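Local coordinates for peptide-binding protein (Photobacterium damsela subsp. piscicida, PDB 6SQX), which probably acts as a secreted cysteine endopeptidase of the NlpC/P60 family that cleaves the peptidoglycan of potentially competing bacteria, at residues D33-D44 with Y298-N306. Sequence-based numbering, arbitrary orientation.
With EDO (1,2-ethanediol), chain G; EDO (1,2-ethanediol), chain O.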
# COMPACT_ATOMS: atom_id res chain seq x y z
N ASP A 33 16.04 -13.47 -4.04
CA ASP A 33 15.99 -13.35 -5.49
C ASP A 33 14.78 -14.14 -5.95
O ASP A 33 14.75 -15.36 -5.78
CB ASP A 33 17.28 -13.90 -6.10
CG ASP A 33 17.32 -13.78 -7.63
OD1 ASP A 33 16.31 -13.42 -8.28
OD2 ASP A 33 18.39 -14.01 -8.23
N ALA A 34 13.77 -13.45 -6.49
CA ALA A 34 12.55 -14.14 -6.88
C ALA A 34 12.82 -15.22 -7.91
O ALA A 34 12.06 -16.19 -8.00
CB ALA A 34 11.54 -13.13 -7.45
N PHE A 35 13.91 -15.12 -8.67
CA PHE A 35 14.14 -16.13 -9.69
C PHE A 35 14.54 -17.47 -9.09
O PHE A 35 14.49 -18.49 -9.79
CB PHE A 35 15.24 -15.68 -10.67
CG PHE A 35 14.76 -14.64 -11.66
CD1 PHE A 35 13.95 -15.01 -12.71
CD2 PHE A 35 15.11 -13.31 -11.53
CE1 PHE A 35 13.51 -14.09 -13.63
CE2 PHE A 35 14.65 -12.37 -12.46
CZ PHE A 35 13.83 -12.76 -13.50
N HIS A 36 14.96 -17.49 -7.81
CA HIS A 36 15.28 -18.74 -7.13
C HIS A 36 14.04 -19.62 -6.95
O HIS A 36 14.16 -20.84 -6.73
CB HIS A 36 15.91 -18.42 -5.77
CG HIS A 36 16.52 -19.59 -5.07
ND1 HIS A 36 17.74 -20.11 -5.42
CD2 HIS A 36 16.10 -20.30 -4.00
CE1 HIS A 36 18.04 -21.11 -4.61
NE2 HIS A 36 17.06 -21.25 -3.74
N TYR A 37 12.86 -19.02 -7.07
CA TYR A 37 11.59 -19.68 -6.83
C TYR A 37 10.78 -19.83 -8.11
O TYR A 37 9.57 -20.06 -8.05
CB TYR A 37 10.79 -18.93 -5.75
CG TYR A 37 11.70 -18.59 -4.58
CD1 TYR A 37 12.06 -19.58 -3.67
CD2 TYR A 37 12.27 -17.32 -4.44
CE1 TYR A 37 12.93 -19.32 -2.62
CE2 TYR A 37 13.18 -17.05 -3.39
CZ TYR A 37 13.49 -18.06 -2.48
OH TYR A 37 14.35 -17.83 -1.44
N ILE A 38 11.42 -19.71 -9.27
CA ILE A 38 10.74 -19.86 -10.55
C ILE A 38 11.44 -20.95 -11.34
O ILE A 38 12.67 -20.89 -11.54
CB ILE A 38 10.71 -18.54 -11.34
CG1 ILE A 38 9.91 -17.49 -10.55
CG2 ILE A 38 10.13 -18.78 -12.75
CD1 ILE A 38 10.05 -16.09 -11.06
N SER A 39 10.68 -21.96 -11.77
CA SER A 39 11.29 -23.05 -12.52
C SER A 39 11.74 -22.55 -13.88
O SER A 39 11.22 -21.57 -14.41
CB SER A 39 10.29 -24.20 -12.69
OG SER A 39 9.15 -23.74 -13.39
N HIS A 40 12.73 -23.24 -14.45
CA HIS A 40 13.28 -22.77 -15.72
C HIS A 40 12.22 -22.80 -16.82
O HIS A 40 12.11 -21.86 -17.61
CB HIS A 40 14.53 -23.55 -16.12
CG HIS A 40 15.37 -22.82 -17.13
ND1 HIS A 40 15.44 -23.19 -18.45
CD2 HIS A 40 16.13 -21.70 -17.01
CE1 HIS A 40 16.23 -22.35 -19.10
NE2 HIS A 40 16.66 -21.44 -18.25
N LYS A 41 11.38 -23.83 -16.82
CA LYS A 41 10.35 -23.93 -17.85
C LYS A 41 9.29 -22.85 -17.73
O LYS A 41 8.62 -22.55 -18.72
CB LYS A 41 9.70 -25.32 -17.83
CG LYS A 41 8.84 -25.60 -16.61
CD LYS A 41 8.19 -26.97 -16.72
CE LYS A 41 7.21 -27.21 -15.57
NZ LYS A 41 6.07 -26.25 -15.60
N ASP A 42 9.13 -22.24 -16.54
CA ASP A 42 8.16 -21.17 -16.40
C ASP A 42 8.74 -19.80 -16.73
O ASP A 42 7.97 -18.84 -16.86
CB ASP A 42 7.62 -21.12 -14.96
CG ASP A 42 6.68 -22.27 -14.65
OD1 ASP A 42 6.11 -22.84 -15.60
OD2 ASP A 42 6.50 -22.58 -13.45
N LEU A 43 10.07 -19.69 -16.85
CA LEU A 43 10.70 -18.39 -17.06
C LEU A 43 9.98 -17.58 -18.13
O LEU A 43 9.63 -16.41 -17.92
CB LEU A 43 12.15 -18.59 -17.47
CG LEU A 43 13.23 -18.49 -16.42
CD1 LEU A 43 14.54 -18.40 -17.15
CD2 LEU A 43 13.01 -17.29 -15.49
N ASP A 44 9.73 -18.21 -19.27
CA ASP A 44 9.19 -17.54 -20.44
C ASP A 44 7.66 -17.47 -20.45
O ASP A 44 7.10 -17.03 -21.45
CB ASP A 44 9.67 -18.26 -21.71
CG ASP A 44 11.17 -18.23 -21.85
OD1 ASP A 44 11.75 -17.12 -21.83
OD2 ASP A 44 11.77 -19.32 -21.95
N TYR A 298 6.28 -14.31 -15.59
CA TYR A 298 7.08 -14.64 -14.41
C TYR A 298 8.35 -13.78 -14.34
O TYR A 298 8.72 -13.30 -13.27
CB TYR A 298 7.47 -16.13 -14.37
CG TYR A 298 6.30 -17.02 -13.96
CD1 TYR A 298 5.94 -17.17 -12.63
CD2 TYR A 298 5.55 -17.71 -14.93
CE1 TYR A 298 4.84 -17.98 -12.26
CE2 TYR A 298 4.48 -18.51 -14.58
CZ TYR A 298 4.12 -18.64 -13.24
OH TYR A 298 3.04 -19.44 -12.91
N LYS A 299 9.03 -13.58 -15.49
CA LYS A 299 10.24 -12.75 -15.48
C LYS A 299 9.96 -11.34 -14.95
O LYS A 299 10.72 -10.82 -14.11
CB LYS A 299 10.86 -12.65 -16.88
CG LYS A 299 11.74 -13.77 -17.28
CD LYS A 299 12.18 -13.58 -18.73
CE LYS A 299 13.36 -14.51 -19.06
NZ LYS A 299 13.64 -14.62 -20.51
N ASN A 300 8.90 -10.69 -15.45
CA ASN A 300 8.63 -9.32 -15.01
C ASN A 300 8.22 -9.26 -13.54
O ASN A 300 8.61 -8.32 -12.82
CB ASN A 300 7.56 -8.67 -15.89
CG ASN A 300 8.12 -8.23 -17.25
OD1 ASN A 300 9.35 -8.07 -17.39
ND2 ASN A 300 7.24 -8.00 -18.23
N PHE A 301 7.41 -10.22 -13.08
CA PHE A 301 7.09 -10.24 -11.65
C PHE A 301 8.36 -10.37 -10.81
O PHE A 301 8.51 -9.68 -9.79
CB PHE A 301 6.12 -11.38 -11.33
CG PHE A 301 4.68 -10.95 -11.27
CD1 PHE A 301 3.94 -10.77 -12.43
CD2 PHE A 301 4.05 -10.72 -10.04
CE1 PHE A 301 2.62 -10.35 -12.39
CE2 PHE A 301 2.71 -10.32 -9.99
CZ PHE A 301 2.02 -10.13 -11.17
N ALA A 302 9.28 -11.25 -11.25
CA ALA A 302 10.54 -11.45 -10.53
C ALA A 302 11.38 -10.17 -10.50
O ALA A 302 11.93 -9.81 -9.45
CB ALA A 302 11.33 -12.61 -11.15
N HIS A 303 11.50 -9.49 -11.65
CA HIS A 303 12.28 -8.25 -11.64
C HIS A 303 11.67 -7.23 -10.69
O HIS A 303 12.38 -6.54 -9.95
CB HIS A 303 12.34 -7.62 -13.03
CG HIS A 303 13.06 -8.43 -14.07
ND1 HIS A 303 14.30 -8.99 -13.86
CD2 HIS A 303 12.73 -8.70 -15.35
CE1 HIS A 303 14.69 -9.60 -14.98
NE2 HIS A 303 13.75 -9.43 -15.90
N GLN A 304 10.34 -7.10 -10.72
CA GLN A 304 9.71 -6.09 -9.88
C GLN A 304 9.82 -6.45 -8.41
O GLN A 304 10.14 -5.60 -7.57
CB GLN A 304 8.26 -5.92 -10.29
CG GLN A 304 8.16 -5.30 -11.67
CD GLN A 304 8.77 -3.92 -11.70
OE1 GLN A 304 8.37 -3.03 -10.95
NE2 GLN A 304 9.82 -3.75 -12.55
N ILE A 305 9.58 -7.73 -8.07
CA ILE A 305 9.80 -8.19 -6.70
C ILE A 305 11.22 -7.87 -6.24
O ILE A 305 11.44 -7.30 -5.16
CB ILE A 305 9.49 -9.69 -6.58
CG1 ILE A 305 7.96 -9.89 -6.55
CG2 ILE A 305 10.15 -10.30 -5.35
CD1 ILE A 305 7.56 -11.33 -6.73
N ASN A 306 12.20 -8.19 -7.08
CA ASN A 306 13.58 -7.96 -6.69
C ASN A 306 13.86 -6.49 -6.43
O ASN A 306 14.71 -6.15 -5.59
CB ASN A 306 14.50 -8.51 -7.79
CG ASN A 306 14.67 -10.03 -7.70
OD1 ASN A 306 14.15 -10.65 -6.76
ND2 ASN A 306 15.38 -10.64 -8.68
C1 EDO G . 5.64 -20.93 -10.17
O1 EDO G . 5.81 -21.86 -9.10
C2 EDO G . 7.00 -20.56 -10.76
O2 EDO G . 7.66 -21.71 -11.34
C1 EDO O . 15.95 -21.71 -0.10
O1 EDO O . 15.51 -22.48 -1.22
C2 EDO O . 16.42 -20.35 -0.58
O2 EDO O . 17.45 -19.98 0.28
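Ala-302 turns its methyl group straight onto the middle of the Phe-35 ring, CB lying 3.5 Å from the ring centroid and 13° off its normal, a CH-pi contact. The small methyl of alanine suits this place, since the ring can lie close to the helix backbone. Ala-302 CB also meets Ala-34 CB at 3.7 Å and the CD1 tip of Ile-38, so three residues of the loop converge on one helical position. Farther along, the rim of Phe-35 points into the face of His-303 in an offset edge-to-face pair, planes 67° apart. At the end nearer Asn-306 the contact becomes polar. The amide takes both roles: Asn-306 OD1 accepts from Ala-34 N at 2.8 Å, in the carbonyl plane and on a lone pair, while Asn-306 ND2 donates to Asp-33 OD1 at 3.0 Å. That carboxylate oxygen also receives Phe-35 N, forming an Asx turn at the start of the 3-10 segment 34-36; the two donors come from opposite faces of the carboxylate plane. A chi1 of -179° swings the carboxylate beside the carbonyl carbon of Asp-33, where OD1 lies between Phe-35 N and Asn-306 ND2. The loop between strand 23-25 and helix 50-64 packs here on helix 298-308. Toward the helix start, Asp-42 CB lies over the Tyr-298 ring, 4.3 Å from its centroid, and Lys-299 stretches past Leu-43 O to a weak salt bridge, Lys-299 NZ to Asp-44 OD1 at 3.4 Å. Behind Ala-34, Ile-305 reaches on to Leu-331 and Phe-414, while Lys-45 pairs with Asp-42 OD1.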